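Local coordinates for protein dihydropyrimidinase (Brevibacillus agri, PDB 3SFW) that catalyses the reversible hydrolytic ring opening of dihydropyrimidines, probably by way of its two-zinc centre, at residues A[123-135]-A[159-172]. Sequence-based numbering, arbitrary orientation.
Sequences HLMVSDANDHVLE and LMADDETLFKTLIR
Ala-129 and Thr-165 bring their backbones within 5.0 Å, CA to CA, where the loop between strand 119-124 and helix 131-142 runs over helix 163-176; the short helical segments 131-135 and 163-172 lie 29° from parallel. These are neighbouring outer helices of the TIM-barrel amidohydrolase fold, and at the loop end the side chain of Leu-159 lies about 7 Å from a zinc ion. There the Met-125 methyl CE meets Leu-159 CD2 at 3.8 Å, the two side chains crossing at about a right angle. Ala-129 CB sits on Lys-168 CB, while Val-126 CG1 packs against Thr-169 OG1, a hydroxyl already hydrogen-bonded to Thr-165 O. With chi1 at -69°, Thr-165 sets OG1 beside its own N, over Asp-128 CA; one water ties OG1 to Ala-129 N. Leu-134 CD2 lies along the aliphatic part of Arg-172, whose NH2 forms a salt bridge with Glu-175. Leu-134 O lies close to the guanidinium plane, gripped side-on by NE at 3.0 Å and NH1 at 3.1 Å. A leucine in place of Arg-172 would probably leave Leu-134 O without these two side-chain donors and take the Arg-172 charge from Glu-175. Both nitrogens approach Leu-134 O from one face of the carbonyl plane.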
# COMPACT_ATOMS: atom_id res chain seq x y z
N HIS A 123 5.82 6.11 -33.57
CA HIS A 123 5.02 5.05 -32.90
C HIS A 123 3.82 4.71 -33.79
O HIS A 123 3.41 5.52 -34.62
CB HIS A 123 4.46 5.52 -31.54
CG HIS A 123 5.42 6.30 -30.70
ND1 HIS A 123 6.50 5.73 -30.04
CD2 HIS A 123 5.41 7.61 -30.36
CE1 HIS A 123 7.10 6.67 -29.32
NE2 HIS A 123 6.50 7.83 -29.56
N LEU A 124 3.13 3.61 -33.51
CA LEU A 124 1.91 3.27 -34.32
C LEU A 124 0.71 3.06 -33.42
O LEU A 124 0.74 2.21 -32.51
CB LEU A 124 2.17 1.98 -35.12
CG LEU A 124 1.00 1.58 -36.03
CD1 LEU A 124 0.85 2.63 -37.15
CD2 LEU A 124 1.35 0.22 -36.63
N MET A 125 -0.36 3.82 -33.67
CA MET A 125 -1.67 3.61 -33.00
C MET A 125 -2.30 2.28 -33.39
O MET A 125 -2.33 1.94 -34.57
CB MET A 125 -2.60 4.75 -33.36
CG MET A 125 -4.06 4.48 -32.91
SD MET A 125 -4.99 5.95 -33.52
CE MET A 125 -6.65 5.25 -33.36
N VAL A 126 -2.77 1.52 -32.42
CA VAL A 126 -3.60 0.30 -32.71
C VAL A 126 -5.03 0.60 -32.26
O VAL A 126 -5.24 0.98 -31.10
CB VAL A 126 -3.03 -0.95 -32.00
CG1 VAL A 126 -3.86 -2.20 -32.30
CG2 VAL A 126 -1.58 -1.18 -32.46
N SER A 127 -5.98 0.57 -33.21
CA SER A 127 -7.42 0.85 -32.92
C SER A 127 -8.13 -0.45 -32.64
O SER A 127 -9.17 -0.45 -32.00
CB SER A 127 -8.16 1.55 -34.10
OG SER A 127 -7.35 1.65 -35.29
N ASP A 128 -7.66 -1.54 -33.25
CA ASP A 128 -8.22 -2.83 -32.96
C ASP A 128 -7.36 -3.99 -33.42
O ASP A 128 -6.50 -3.85 -34.29
CB ASP A 128 -9.65 -2.95 -33.47
CG ASP A 128 -9.73 -3.48 -34.85
OD1 ASP A 128 -10.23 -4.62 -35.04
OD2 ASP A 128 -9.26 -2.77 -35.75
N ALA A 129 -7.41 -5.06 -32.66
CA ALA A 129 -6.39 -6.09 -32.80
C ALA A 129 -6.97 -7.35 -33.49
O ALA A 129 -6.80 -8.49 -33.02
CB ALA A 129 -5.81 -6.44 -31.42
N ASN A 130 -7.70 -7.12 -34.58
CA ASN A 130 -8.17 -8.21 -35.43
C ASN A 130 -6.99 -9.01 -36.01
O ASN A 130 -5.83 -8.59 -35.94
CB ASN A 130 -9.13 -7.69 -36.53
CG ASN A 130 -8.44 -6.76 -37.54
OD1 ASN A 130 -8.83 -5.60 -37.70
ND2 ASN A 130 -7.48 -7.28 -38.27
N ASP A 131 -7.24 -10.24 -36.44
CA ASP A 131 -6.14 -11.12 -36.83
C ASP A 131 -5.24 -10.54 -37.94
O ASP A 131 -4.03 -10.81 -37.98
CB ASP A 131 -6.67 -12.49 -37.27
CG ASP A 131 -7.15 -13.34 -36.11
OD1 ASP A 131 -6.97 -12.95 -34.93
OD2 ASP A 131 -7.69 -14.44 -36.38
N HIS A 132 -5.83 -9.80 -38.87
CA HIS A 132 -5.05 -9.20 -39.95
C HIS A 132 -4.05 -8.17 -39.39
O HIS A 132 -2.90 -8.10 -39.81
CB HIS A 132 -5.98 -8.53 -40.96
CG HIS A 132 -5.28 -8.05 -42.20
ND1 HIS A 132 -5.44 -8.67 -43.43
CD2 HIS A 132 -4.45 -7.00 -42.41
CE1 HIS A 132 -4.70 -8.04 -44.33
NE2 HIS A 132 -4.09 -7.03 -43.74
N VAL A 133 -4.54 -7.32 -38.49
CA VAL A 133 -3.69 -6.36 -37.81
C VAL A 133 -2.55 -7.07 -37.07
O VAL A 133 -1.38 -6.66 -37.12
CB VAL A 133 -4.54 -5.53 -36.81
CG1 VAL A 133 -3.62 -4.83 -35.75
CG2 VAL A 133 -5.39 -4.50 -37.61
N LEU A 134 -2.88 -8.13 -36.36
CA LEU A 134 -1.88 -8.83 -35.58
C LEU A 134 -0.80 -9.40 -36.52
O LEU A 134 0.40 -9.35 -36.23
CB LEU A 134 -2.53 -9.93 -34.75
CG LEU A 134 -3.44 -9.40 -33.62
CD1 LEU A 134 -3.95 -10.62 -32.86
CD2 LEU A 134 -2.68 -8.48 -32.64
N GLU A 135 -1.23 -9.90 -37.68
CA GLU A 135 -0.28 -10.45 -38.65
C GLU A 135 0.61 -9.35 -39.21
O GLU A 135 1.83 -9.51 -39.33
CB GLU A 135 -1.00 -11.19 -39.80
CG GLU A 135 -1.89 -12.35 -39.31
CD GLU A 135 -1.64 -13.69 -40.04
OE1 GLU A 135 -2.12 -14.74 -39.52
OE2 GLU A 135 -1.01 -13.70 -41.13
N LEU A 159 -10.62 7.69 -31.00
CA LEU A 159 -9.34 6.93 -30.94
C LEU A 159 -9.44 5.71 -30.02
O LEU A 159 -8.60 4.82 -30.07
CB LEU A 159 -8.17 7.83 -30.45
CG LEU A 159 -7.90 9.15 -31.18
CD1 LEU A 159 -6.70 9.88 -30.52
CD2 LEU A 159 -7.63 8.88 -32.69
N MET A 160 -10.50 5.66 -29.20
CA MET A 160 -10.59 4.68 -28.14
C MET A 160 -10.59 3.21 -28.57
O MET A 160 -11.19 2.86 -29.59
CB MET A 160 -11.81 4.96 -27.28
CG MET A 160 -11.82 4.14 -25.97
SD MET A 160 -13.31 4.72 -25.08
CE MET A 160 -13.44 3.51 -23.76
N ALA A 161 -9.78 2.41 -27.87
CA ALA A 161 -9.77 0.94 -27.98
C ALA A 161 -10.23 0.32 -26.68
O ALA A 161 -10.24 0.98 -25.63
CB ALA A 161 -8.33 0.44 -28.28
N ASP A 162 -10.59 -0.95 -26.73
CA ASP A 162 -11.14 -1.62 -25.56
C ASP A 162 -10.16 -2.64 -24.98
O ASP A 162 -9.00 -2.68 -25.39
CB ASP A 162 -12.49 -2.27 -25.92
CG ASP A 162 -12.35 -3.39 -26.91
OD1 ASP A 162 -11.23 -3.86 -27.20
OD2 ASP A 162 -13.41 -3.85 -27.40
N ASP A 163 -10.59 -3.32 -23.92
CA ASP A 163 -9.73 -4.26 -23.22
C ASP A 163 -9.29 -5.42 -24.09
O ASP A 163 -8.18 -5.92 -23.94
CB ASP A 163 -10.39 -4.78 -21.95
CG ASP A 163 -10.49 -3.71 -20.86
OD1 ASP A 163 -9.84 -2.62 -21.01
OD2 ASP A 163 -11.17 -3.98 -19.85
N GLU A 164 -10.19 -5.92 -24.93
CA GLU A 164 -9.78 -6.94 -25.90
C GLU A 164 -8.63 -6.46 -26.81
O GLU A 164 -7.60 -7.17 -26.97
CB GLU A 164 -11.01 -7.39 -26.74
CG GLU A 164 -10.63 -8.31 -27.89
CD GLU A 164 -11.86 -8.76 -28.74
OE1 GLU A 164 -11.66 -9.62 -29.61
OE2 GLU A 164 -12.99 -8.26 -28.53
N THR A 165 -8.74 -5.25 -27.34
CA THR A 165 -7.66 -4.71 -28.17
C THR A 165 -6.37 -4.55 -27.38
O THR A 165 -5.28 -4.92 -27.85
CB THR A 165 -8.09 -3.41 -28.84
OG1 THR A 165 -9.10 -3.72 -29.80
CG2 THR A 165 -6.94 -2.76 -29.54
N LEU A 166 -6.48 -4.01 -26.17
CA LEU A 166 -5.26 -3.70 -25.41
C LEU A 166 -4.60 -5.00 -24.98
O LEU A 166 -3.39 -5.17 -25.11
CB LEU A 166 -5.59 -2.79 -24.19
CG LEU A 166 -4.43 -2.62 -23.19
CD1 LEU A 166 -3.20 -2.01 -23.92
CD2 LEU A 166 -4.88 -1.71 -22.03
N PHE A 167 -5.37 -5.99 -24.55
CA PHE A 167 -4.74 -7.25 -24.08
C PHE A 167 -4.08 -8.04 -25.24
O PHE A 167 -2.93 -8.48 -25.12
CB PHE A 167 -5.79 -8.13 -23.40
CG PHE A 167 -5.20 -9.32 -22.69
CD1 PHE A 167 -5.71 -10.58 -22.92
CD2 PHE A 167 -4.16 -9.16 -21.76
CE1 PHE A 167 -5.18 -11.70 -22.24
CE2 PHE A 167 -3.63 -10.25 -21.08
CZ PHE A 167 -4.18 -11.54 -21.29
N LYS A 168 -4.80 -8.17 -26.35
CA LYS A 168 -4.23 -8.79 -27.55
C LYS A 168 -2.97 -8.07 -28.04
O LYS A 168 -1.99 -8.73 -28.43
CB LYS A 168 -5.30 -8.82 -28.65
CG LYS A 168 -6.36 -9.87 -28.36
CD LYS A 168 -7.38 -9.87 -29.51
CE LYS A 168 -8.28 -11.08 -29.43
NZ LYS A 168 -9.16 -11.12 -30.66
N THR A 169 -2.97 -6.73 -27.96
CA THR A 169 -1.84 -5.96 -28.45
C THR A 169 -0.64 -6.21 -27.54
O THR A 169 0.50 -6.40 -28.01
CB THR A 169 -2.17 -4.48 -28.53
OG1 THR A 169 -3.25 -4.29 -29.44
CG2 THR A 169 -0.95 -3.65 -28.99
N LEU A 170 -0.91 -6.31 -26.24
CA LEU A 170 0.20 -6.58 -25.27
C LEU A 170 0.81 -7.97 -25.47
O LEU A 170 2.04 -8.13 -25.46
CB LEU A 170 -0.30 -6.45 -23.82
CG LEU A 170 -0.51 -5.00 -23.34
CD1 LEU A 170 -1.55 -5.01 -22.15
CD2 LEU A 170 0.85 -4.37 -22.91
N ILE A 171 -0.06 -8.95 -25.75
CA ILE A 171 0.41 -10.32 -26.01
C ILE A 171 1.26 -10.36 -27.25
O ILE A 171 2.35 -10.94 -27.27
CB ILE A 171 -0.75 -11.30 -26.11
CG1 ILE A 171 -1.37 -11.46 -24.70
CG2 ILE A 171 -0.27 -12.68 -26.58
CD1 ILE A 171 -2.59 -12.20 -24.68
N ARG A 172 0.76 -9.75 -28.30
CA ARG A 172 1.49 -9.72 -29.57
C ARG A 172 2.78 -8.92 -29.44
O ARG A 172 3.80 -9.28 -30.03
CB ARG A 172 0.59 -9.12 -30.64
CG ARG A 172 1.26 -9.10 -32.05
CD ARG A 172 1.65 -10.53 -32.50
NE ARG A 172 1.82 -10.60 -33.96
CZ ARG A 172 2.63 -11.45 -34.62
NH1 ARG A 172 2.73 -11.37 -35.95
NH2 ARG A 172 3.35 -12.36 -33.97
O HOH W 1 -6.26 3.15 -29.67
O HOH W 2 -10.91 -1.66 -29.73
O HOH W 3 -11.51 0.35 -31.11
O HOH W 4 -7.65 -11.05 -33.13
O HOH W 5 -9.53 -6.21 -31.18